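Local coordinates for GH26A (Muricauda sp. MAR_2010_75, PDB 6Q75), which is a family 26 glycoside hydrolase that probably cleaves beta-linked polysaccharides such as beta-mannans, at residues K199-R204 against L214-N219; K133-M138 against G186-K191. One frame throughout, in Å; residues are numbered along the deposited sequence.

Interactions 1 and 2 both belong to the glycoside hydrolase family 26 fold, a barrel of parallel strands wrapped by helices, and their centres lie about 17 Å apart. Interaction 2 comes first along the chain: it joins helix 132-138 to the loop between strand 170-173 and helix 194-208. Interaction 1 then packs that same helix 194-208 onto strand 214-221, the next strand of the barrel sheet. Interaction 1 lies between the barrel strands and the helices around them, its centre about 11 Å from the centre of the chain, and interaction 2 farther out, at about 21 Å. Helix 194-208 is thus joined to the sheet by interaction 1, while interaction 2 fastens the loop leading into it to helix 132-138.

Interaction 1 (K199-R204 against L214-N219)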
loop_
_atom_site.group_PDB
_atom_site.type_symbol
_atom_site.label_atom_id
_atom_site.label_comp_id
_atom_site.label_asym_id
_atom_site.label_seq_id
_atom_site.Cartn_x
_atom_site.Cartn_y
_atom_site.Cartn_z
ATOM N N LYS A 199 -1.150 -5.112 -14.737
ATOM C CA LYS A 199 -0.620 -6.381 -15.228
ATOM C C LYS A 199 0.777 -6.224 -15.808
ATOM O O LYS A 199 1.603 -7.139 -15.691
ATOM C CB LYS A 199 -1.565 -6.967 -16.271
ATOM C CG LYS A 199 -2.954 -7.314 -15.733
ATOM C CD LYS A 199 -3.857 -7.633 -16.901
ATOM C CE LYS A 199 -5.328 -7.433 -16.603
ATOM N NZ LYS A 199 -6.072 -7.610 -17.893
ATOM N N GLN A 200 1.061 -5.077 -16.429
ATOM C CA GLN A 200 2.398 -4.834 -16.970
ATOM C C GLN A 200 3.427 -4.710 -15.850
ATOM O O GLN A 200 4.550 -5.224 -15.958
ATOM C CB GLN A 200 2.396 -3.577 -17.847
ATOM C CG GLN A 200 3.671 -3.369 -18.655
ATOM C CD GLN A 200 3.535 -2.199 -19.626
ATOM O OE1 GLN A 200 4.072 -1.107 -19.396
ATOM N NE2 GLN A 200 2.785 -2.411 -20.682
ATOM N N LEU A 201 3.069 -4.015 -14.771
ATOM C CA LEU A 201 3.968 -3.947 -13.627
ATOM C C LEU A 201 4.142 -5.330 -13.012
ATOM O O LEU A 201 5.251 -5.716 -12.624
ATOM C CB LEU A 201 3.423 -2.964 -12.582
ATOM C CG LEU A 201 4.329 -2.805 -11.345
ATOM C CD1 LEU A 201 5.574 -2.033 -11.724
ATOM C CD2 LEU A 201 3.613 -2.055 -10.213
ATOM N N TYR A 202 3.046 -6.084 -12.909
ATOM C CA TYR A 202 3.116 -7.420 -12.330
ATOM C C TYR A 202 4.070 -8.289 -13.132
ATOM O O TYR A 202 4.957 -8.945 -12.570
ATOM C CB TYR A 202 1.716 -8.033 -12.284
ATOM C CG TYR A 202 1.658 -9.342 -11.538
ATOM C CD1 TYR A 202 2.056 -10.512 -12.157
ATOM C CD2 TYR A 202 1.194 -9.409 -10.220
ATOM C CE1 TYR A 202 2.022 -11.719 -11.508
ATOM C CE2 TYR A 202 1.150 -10.642 -9.552
ATOM C CZ TYR A 202 1.562 -11.784 -10.207
ATOM O OH TYR A 202 1.544 -13.029 -9.592
ATOM N N ASP A 203 3.899 -8.291 -14.455
ATOM C CA ASP A 203 4.789 -9.062 -15.316
ATOM C C ASP A 203 6.243 -8.642 -15.122
ATOM O O ASP A 203 7.138 -9.496 -15.057
ATOM C CB ASP A 203 4.352 -8.912 -16.778
ATOM C CG ASP A 203 5.242 -9.682 -17.752
ATOM O OD1 ASP A 203 5.260 -10.936 -17.721
ATOM O OD2 ASP A 203 5.914 -9.015 -18.565
ATOM N N ARG A 204 6.516 -7.338 -15.056
ATOM C CA ARG A 204 7.918 -6.943 -14.960
ATOM C C ARG A 204 8.510 -7.347 -13.617
ATOM O O ARG A 204 9.639 -7.818 -13.538
ATOM C CB ARG A 204 8.088 -5.440 -15.177
ATOM C CG ARG A 204 9.585 -5.063 -15.190
ATOM C CD ARG A 204 9.940 -3.838 -16.031
ATOM N NE ARG A 204 11.387 -3.777 -16.280
ATOM C CZ ARG A 204 11.998 -4.284 -17.352
ATOM N NH1 ARG A 204 11.297 -4.890 -18.303
ATOM N NH2 ARG A 204 13.317 -4.181 -17.485
ATOM N N LEU A 214 6.772 -10.521 -2.875
ATOM C CA LEU A 214 5.750 -9.479 -2.832
ATOM C C LEU A 214 4.366 -10.067 -2.588
ATOM O O LEU A 214 4.018 -11.121 -3.129
ATOM C CB LEU A 214 5.736 -8.674 -4.129
ATOM C CG LEU A 214 7.112 -8.201 -4.622
ATOM C CD1 LEU A 214 6.995 -7.463 -5.946
ATOM C CD2 LEU A 214 7.740 -7.294 -3.576
ATOM N N ILE A 215 3.617 -9.428 -1.688
ATOM C CA ILE A 215 2.182 -9.632 -1.543
ATOM C C ILE A 215 1.514 -8.460 -2.240
ATOM O O ILE A 215 1.759 -7.300 -1.882
ATOM C CB ILE A 215 1.779 -9.707 -0.057
ATOM C CG1 ILE A 215 2.281 -11.029 0.549
ATOM C CG2 ILE A 215 0.263 -9.602 0.113
ATOM C CD1 ILE A 215 2.292 -11.019 2.062
ATOM N N TRP A 216 0.670 -8.735 -3.231
ATOM C CA TRP A 216 0.180 -7.663 -4.091
ATOM C C TRP A 216 -1.069 -7.044 -3.492
ATOM O O TRP A 216 -2.134 -7.672 -3.460
ATOM C CB TRP A 216 -0.078 -8.161 -5.510
ATOM C CG TRP A 216 1.236 -8.356 -6.231
ATOM C CD1 TRP A 216 2.139 -9.367 -6.049
ATOM C CD2 TRP A 216 1.837 -7.443 -7.162
ATOM N NE1 TRP A 216 3.241 -9.164 -6.855
ATOM C CE2 TRP A 216 3.077 -7.988 -7.541
ATOM C CE3 TRP A 216 1.427 -6.241 -7.740
ATOM C CZ2 TRP A 216 3.921 -7.354 -8.449
ATOM C CZ3 TRP A 216 2.261 -5.617 -8.644
ATOM C CH2 TRP A 216 3.493 -6.191 -9.006
ATOM N N VAL A 217 -0.948 -5.792 -3.058
ATOM C CA VAL A 217 -2.050 -5.102 -2.392
ATOM C C VAL A 217 -2.599 -4.096 -3.385
ATOM O O VAL A 217 -1.917 -3.123 -3.737
ATOM C CB VAL A 217 -1.619 -4.406 -1.100
ATOM C CG1 VAL A 217 -2.877 -3.760 -0.413
ATOM C CG2 VAL A 217 -0.923 -5.397 -0.151
ATOM N N TRP A 218 -3.842 -4.322 -3.815
ATOM C CA TRP A 218 -4.561 -3.406 -4.689
ATOM C C TRP A 218 -5.270 -2.413 -3.781
ATOM O O TRP A 218 -6.201 -2.791 -3.077
ATOM C CB TRP A 218 -5.544 -4.197 -5.551
ATOM C CG TRP A 218 -6.396 -3.396 -6.519
ATOM C CD1 TRP A 218 -6.094 -3.061 -7.824
ATOM C CD2 TRP A 218 -7.713 -2.908 -6.277
ATOM N NE1 TRP A 218 -7.146 -2.380 -8.394
ATOM C CE2 TRP A 218 -8.150 -2.267 -7.462
ATOM C CE3 TRP A 218 -8.570 -2.937 -5.163
ATOM C CZ2 TRP A 218 -9.396 -1.660 -7.564
ATOM C CZ3 TRP A 218 -9.815 -2.326 -5.274
ATOM C CH2 TRP A 218 -10.216 -1.707 -6.458
ATOM N N ASN A 219 -4.802 -1.153 -3.771
ATOM C CA ASN A 219 -5.157 -0.171 -2.735
ATOM C C ASN A 219 -5.890 0.986 -3.417
ATOM O O ASN A 219 -5.254 1.847 -4.032
ATOM C CB ASN A 219 -3.885 0.318 -2.021
ATOM C CG ASN A 219 -4.156 1.063 -0.698
ATOM O OD1 ASN A 219 -3.275 1.119 0.161
ATOM N ND2 ASN A 219 -5.358 1.639 -0.536
#
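Tyr202 and Trp216 meet through their rings, with one corner of the phenol set over a face of the indole. Tyr202 CD2 stands 3.5 Å above the Trp216 plane, over the middle of the ring system, and comes within 3.6 Å of Trp216 CE2. The planes are inclined at 43°, neither a parallel stack nor an edge-to-face pair, so the phenol leans on the indole along its CD2-CE2 side; Tyr202 CE2 lies 3.7 Å from Trp216 NE1. The Trp216 side chain leaves the strand toward the helix, and its far end reaches the helix backbone, where Trp216 CH2 is 3.6 Å from Tyr202 CA. Leu201 adds a smaller contact at this same end of the indole, its methyl CD2 lying 4.1 Å from Trp216 CZ3. With CG anti to the backbone N (chi1 -173°), the Tyr202 ring swings off the side of the helix and over the indole. No hydrogen bond crosses the contact, which is wholly buried and rests on apolar and aromatic surface. Trp172 of strand 170-173 meets Trp216 edge-to-face, and Tyr243 does the same to Tyr202, extending the aromatic cluster. Leu201 also touches Val153 of helix 144-165. Helix 194-208 is thus packed against the outside of the barrel at strand 214-221, which runs parallel between strands 170-173 and 246-251, with helix 144-165 alongside.

Interaction 2 (K133-M138 against G186-K191); sequences KEWDDM and GNKKGK
Lys188 lays its aliphatic chain across one face of the Trp135 indole. The closest approach is a CH-pi contact: Lys188 CG sits 3.7 Å from the centroid of the six-membered ring of Trp135, only 10° off the ring normal. Its neighbours follow the same face, Lys188 CB 3.8 Å from Trp135 CZ2 and Lys188 CE 3.8 Å from Trp135 CE3. Bends at chi2 (-70°) and chi4 (-70°) first fold the lysine chain over the ring and then turn its ammonium back to its own loop. There Lys188 NZ donates to Gly186 O at 2.8 Å, and a second bond to Trp184 O helps to fix the charged end. Met138 of the same helix backs the indole, its CE 3.7 Å above the opposite face of Trp135 and nearer the margin of the ring than its middle. Trp135 NE1 donates to Asp192 O, a further tie from helix 132-138 to the loop, while Trp184 and Leu197 also touch the indole. Replacing Trp135 by alanine is likely to leave the Lys188 methylenes without the surface they lie on and Asp192 O without its indole donor. Through the Lys188 packing and the Asp192 bond, the connection from strand 170-173 to helix 194-208, a beta-alpha connection of the (beta/alpha)8 barrel of family 26, is fastened to a short extra helix.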
loop_
_atom_site.group_PDB
_atom_site.type_symbol
_atom_site.label_atom_id
_atom_site.label_comp_id
_atom_site.label_asym_id
_atom_site.label_seq_id
_atom_site.Cartn_x
_atom_site.Cartn_y
_atom_site.Cartn_z
ATOM N N LYS A 133 -2.827 9.148 -25.568
ATOM C CA LYS A 133 -1.731 8.574 -26.355
ATOM C C LYS A 133 -0.499 8.290 -25.501
ATOM O O LYS A 133 0.165 7.258 -25.689
ATOM C CB LYS A 133 -1.368 9.498 -27.517
ATOM C CG LYS A 133 -0.494 8.841 -28.566
ATOM C CD LYS A 133 0.944 9.236 -28.376
ATOM N N GLU A 134 -0.158 9.200 -24.581
ATOM C CA GLU A 134 0.985 8.960 -23.709
ATOM C C GLU A 134 0.738 7.754 -22.817
ATOM O O GLU A 134 1.653 6.973 -22.547
ATOM C CB GLU A 134 1.272 10.192 -22.851
ATOM C CG GLU A 134 1.881 11.342 -23.631
ATOM C CD GLU A 134 1.750 12.681 -22.934
ATOM O OE1 GLU A 134 1.109 12.765 -21.864
ATOM O OE2 GLU A 134 2.292 13.671 -23.475
ATOM N N TRP A 135 -0.491 7.615 -22.319
ATOM C CA TRP A 135 -0.857 6.438 -21.536
ATOM C C TRP A 135 -0.729 5.178 -22.385
ATOM O O TRP A 135 -0.089 4.194 -21.978
ATOM C CB TRP A 135 -2.289 6.610 -21.003
ATOM C CG TRP A 135 -2.799 5.397 -20.285
ATOM C CD1 TRP A 135 -3.491 4.356 -20.831
ATOM C CD2 TRP A 135 -2.656 5.104 -18.895
ATOM N NE1 TRP A 135 -3.770 3.417 -19.869
ATOM C CE2 TRP A 135 -3.268 3.850 -18.669
ATOM C CE3 TRP A 135 -2.062 5.775 -17.816
ATOM C CZ2 TRP A 135 -3.306 3.246 -17.407
ATOM C CZ3 TRP A 135 -2.105 5.161 -16.548
ATOM C CH2 TRP A 135 -2.725 3.925 -16.363
ATOM N N ASP A 136 -1.309 5.207 -23.588
ATOM C CA ASP A 136 -1.263 4.046 -24.472
ATOM C C ASP A 136 0.177 3.671 -24.807
ATOM O O ASP A 136 0.529 2.487 -24.809
ATOM C CB ASP A 136 -2.040 4.335 -25.763
ATOM C CG ASP A 136 -3.558 4.389 -25.554
ATOM O OD1 ASP A 136 -4.046 4.015 -24.463
ATOM O OD2 ASP A 136 -4.269 4.824 -26.490
ATOM N N ASP A 137 1.034 4.669 -25.061
ATOM C CA ASP A 137 2.428 4.392 -25.429
ATOM C C ASP A 137 3.191 3.738 -24.288
ATOM O O ASP A 137 4.006 2.834 -24.507
ATOM C CB ASP A 137 3.145 5.671 -25.863
ATOM C CG ASP A 137 2.919 6.001 -27.329
ATOM O OD1 ASP A 137 2.191 5.246 -28.015
ATOM O OD2 ASP A 137 3.439 7.040 -27.793
ATOM N N MET A 138 2.939 4.175 -23.063
ATOM C CA MET A 138 3.610 3.574 -21.924
ATOM C C MET A 138 3.248 2.098 -21.791
ATOM O O MET A 138 4.019 1.326 -21.224
ATOM C CB MET A 138 3.167 4.323 -20.659
ATOM C CG MET A 138 3.471 3.641 -19.339
ATOM S SD MET A 138 2.549 4.416 -17.971
ATOM C CE MET A 138 0.945 3.649 -18.221
ATOM N N GLY A 186 -4.653 7.684 -12.335
ATOM C CA GLY A 186 -6.000 7.563 -11.817
ATOM C C GLY A 186 -7.076 7.713 -12.871
ATOM O O GLY A 186 -6.874 8.323 -13.928
ATOM N N ASN A 187 -8.237 7.133 -12.557
ATOM C CA ASN A 187 -9.423 7.183 -13.412
ATOM C C ASN A 187 -9.128 6.792 -14.862
ATOM O O ASN A 187 -9.553 7.457 -15.800
ATOM C CB ASN A 187 -10.055 8.576 -13.376
ATOM C CG ASN A 187 -11.423 8.603 -14.019
ATOM O OD1 ASN A 187 -12.135 7.609 -14.012
ATOM N ND2 ASN A 187 -11.793 9.742 -14.586
ATOM N N LYS A 188 -8.415 5.674 -15.050
ATOM C CA LYS A 188 -8.144 5.117 -16.374
ATOM C C LYS A 188 -9.031 3.887 -16.532
ATOM O O LYS A 188 -8.691 2.798 -16.075
ATOM C CB LYS A 188 -6.677 4.784 -16.522
ATOM C CG LYS A 188 -5.774 5.998 -16.327
ATOM C CD LYS A 188 -5.895 6.997 -17.504
ATOM C CE LYS A 188 -4.959 8.204 -17.292
ATOM N NZ LYS A 188 -5.357 9.117 -16.190
ATOM N N LYS A 189 -10.193 4.073 -17.143
ATOM C CA LYS A 189 -11.155 2.980 -17.215
ATOM C C LYS A 189 -10.918 2.074 -18.427
ATOM O O LYS A 189 -10.182 2.406 -19.363
ATOM C CB LYS A 189 -12.588 3.534 -17.226
ATOM C CG LYS A 189 -12.974 4.237 -15.889
ATOM C CD LYS A 189 -14.486 4.373 -15.735
ATOM C CE LYS A 189 -14.899 5.145 -14.465
ATOM N NZ LYS A 189 -14.747 6.636 -14.619
ATOM N N GLY A 190 -11.537 0.896 -18.387
ATOM C CA GLY A 190 -11.567 0.024 -19.544
ATOM C C GLY A 190 -10.388 -0.932 -19.615
ATOM O O GLY A 190 -9.432 -0.867 -18.841
ATOM N N LYS A 191 -10.467 -1.842 -20.588
ATOM C CA LYS A 191 -9.482 -2.915 -20.692
ATOM C C LYS A 191 -8.092 -2.381 -21.013
ATOM O O LYS A 191 -7.093 -3.019 -20.666
ATOM C CB LYS A 191 -9.918 -3.935 -21.751
ATOM C CG LYS A 191 -9.728 -3.476 -23.171
#